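Local coordinates for endo-1,4-beta-Xylanase (Pseudoalteromonas haloplanktis, PDB 1XW2), which hydrolyses internal beta-1,4 linkages of xylan as a cold-adapted endo-xylanase of glycoside hydrolase family 8, at residues R18-E23 with V350-S355. The protein carries 1 engineered substitution. Residues are numbered along the deposited sequence; the frame is centred on the assembly and turned at random.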
loop_
_atom_site.group_PDB
_atom_site.type_symbol
_atom_site.label_atom_id
_atom_site.label_comp_id
_atom_site.label_asym_id
_atom_site.label_seq_id
_atom_site.Cartn_x
_atom_site.Cartn_y
_atom_site.Cartn_z
ATOM N N ARG A 18 0.996 2.383 -18.842
ATOM C CA ARG A 18 2.361 2.866 -19.004
ATOM C C ARG A 18 3.357 1.828 -18.520
ATOM O O ARG A 18 3.081 1.073 -17.582
ATOM C CB ARG A 18 2.576 4.154 -18.214
ATOM C CG ARG A 18 1.855 5.360 -18.775
ATOM C CD ARG A 18 2.006 6.598 -17.912
ATOM N NE ARG A 18 3.378 7.101 -17.915
ATOM C CZ ARG A 18 3.793 8.138 -17.195
ATOM N NH1 ARG A 18 2.945 8.784 -16.406
ATOM N NH2 ARG A 18 5.060 8.534 -17.264
ATOM N N ASN A 19 4.508 1.791 -19.182
ATOM C CA ASN A 19 5.665 1.049 -18.708
ATOM C C ASN A 19 6.745 2.084 -18.414
ATOM O O ASN A 19 7.494 2.490 -19.307
ATOM C CB ASN A 19 6.124 0.048 -19.777
ATOM C CG ASN A 19 7.235 -0.876 -19.293
ATOM O OD1 ASN A 19 8.056 -0.513 -18.451
ATOM N ND2 ASN A 19 7.267 -2.086 -19.843
ATOM N N LEU A 20 6.788 2.545 -17.163
ATOM C CA LEU A 20 7.692 3.625 -16.773
ATOM C C LEU A 20 9.162 3.277 -17.004
ATOM O O LEU A 20 9.923 4.114 -17.482
ATOM C CB LEU A 20 7.454 4.052 -15.318
ATOM C CG LEU A 20 8.299 5.220 -14.786
ATOM C CD1 LEU A 20 8.049 6.504 -15.590
ATOM C CD2 LEU A 20 8.029 5.451 -13.300
ATOM N N ALA A 21 9.551 2.047 -16.675
ATOM C CA ALA A 21 10.929 1.601 -16.878
ATOM C C ALA A 21 11.331 1.664 -18.352
ATOM O O ALA A 21 12.468 2.012 -18.672
ATOM C CB ALA A 21 11.126 0.196 -16.325
ATOM N N GLN A 22 10.386 1.342 -19.234
ATOM C CA GLN A 22 10.601 1.409 -20.680
ATOM C C GLN A 22 10.765 2.855 -21.145
ATOM O O GLN A 22 11.675 3.168 -21.928
ATOM C CB GLN A 22 9.433 0.742 -21.407
ATOM C CG GLN A 22 9.625 0.542 -22.897
ATOM C CD GLN A 22 8.467 -0.216 -23.517
ATOM O OE1 GLN A 22 7.341 0.284 -23.565
ATOM N NE2 GLN A 22 8.735 -1.432 -23.979
ATOM N N GLU A 23 9.887 3.731 -20.657
ATOM C CA GLU A 23 10.002 5.169 -20.911
ATOM C C GLU A 23 11.388 5.675 -20.516
ATOM O O GLU A 23 11.970 6.513 -21.207
ATOM C CB GLU A 23 8.926 5.948 -20.147
ATOM C CG GLU A 23 7.503 5.680 -20.617
ATOM C CD GLU A 23 6.465 6.496 -19.867
ATOM O OE1 GLU A 23 6.837 7.515 -19.243
ATOM O OE2 GLU A 23 5.272 6.120 -19.910
ATOM N N VAL A 350 7.163 5.235 -7.913
ATOM C CA VAL A 350 5.781 5.061 -8.361
ATOM C C VAL A 350 5.089 6.422 -8.484
ATOM O O VAL A 350 4.265 6.635 -9.380
ATOM C CB VAL A 350 4.982 4.123 -7.427
ATOM C CG1 VAL A 350 3.534 3.959 -7.910
ATOM C CG2 VAL A 350 5.661 2.768 -7.338
ATOM N N ALA A 351 5.455 7.342 -7.593
ATOM C CA ALA A 351 4.929 8.705 -7.603
ATOM C C ALA A 351 5.154 9.404 -8.941
ATOM O O ALA A 351 4.380 10.289 -9.325
ATOM C CB ALA A 351 5.558 9.513 -6.481
ATOM N N LEU A 352 6.208 8.998 -9.649
ATOM C CA LEU A 352 6.554 9.595 -10.944
ATOM C C LEU A 352 5.473 9.448 -12.015
ATOM O O LEU A 352 5.488 10.161 -13.022
ATOM C CB LEU A 352 7.888 9.037 -11.456
ATOM C CG LEU A 352 9.104 9.324 -10.574
ATOM C CD1 LEU A 352 10.318 8.559 -11.094
ATOM C CD2 LEU A 352 9.393 10.822 -10.505
ATOM N N LEU A 353 4.529 8.534 -11.801
ATOM C CA LEU A 353 3.401 8.389 -12.717
ATOM C C LEU A 353 2.487 9.627 -12.709
ATOM O O LEU A 353 1.619 9.775 -13.569
ATOM C CB LEU A 353 2.624 7.098 -12.426
ATOM C CG LEU A 353 3.378 5.803 -12.765
ATOM C CD1 LEU A 353 2.763 4.608 -12.027
ATOM C CD2 LEU A 353 3.386 5.553 -14.270
ATOM N N ALA A 354 2.708 10.523 -11.746
ATOM C CA ALA A 354 1.996 11.800 -11.702
ATOM C C ALA A 354 2.925 13.011 -11.876
ATOM O O ALA A 354 2.455 14.152 -11.884
ATOM C CB ALA A 354 1.187 11.920 -10.403
ATOM N N SER A 355 4.228 12.753 -12.009
ATOM C CA SER A 355 5.252 13.798 -12.166
ATOM C C SER A 355 5.240 14.429 -13.560
ATOM O O SER A 355 4.972 13.750 -14.557
ATOM C CB SER A 355 6.646 13.218 -11.877
ATOM O OG SER A 355 7.689 14.148 -12.162
HETATM O O HOH W 1 0.282 8.206 -15.416
HETATM O O HOH W 2 4.201 11.207 -15.728
#
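Arg18 and Leu20 pack against Leu352 and Leu353 in a buried contact, part apolar and part water-bridged, that joins helix 20-23 and the residues before it to the 3-10 segment 352-353, in the region after helix 342-351. The Arg18 side chain bends at chi3 (68°) and slides past Leu353 in the opposite direction; CD2 of Leu353 lies over one guanidinium face, offset toward its rim, 3.9 Å from Arg18 CZ. A flat, delocalised cation suits this place, because its face accepts a methyl group while its rim keeps its N-H groups for polar partners. Along that rim Glu23 is gripped side-on: Arg18 NE donates to Glu23 OE2 (2.9 Å) and Arg18 NH2 to Glu23 OE1 (2.8 Å), both on the syn side of the carboxylate, which fixes the rotation of the guanidinium. The enzyme has the helix-rich fold of family 8, an (alpha/alpha)6 barrel. Two waters in the guanidinium plane accept from Arg18 NH1; one donates to Leu353 O (2.8 Å), while the other has several acceptors in reach, Ser355 O (2.9 Å) among them, and cannot serve all. Leu20, with CG anti to its N (chi1 -178°), extends CD2 to 4.0 Å from Leu352 CB, the two chains crossing nearly at right angles. Leucines suit this buried spot, lined by Phe365 of helix 358-369, since they bring no polar group needing a partner.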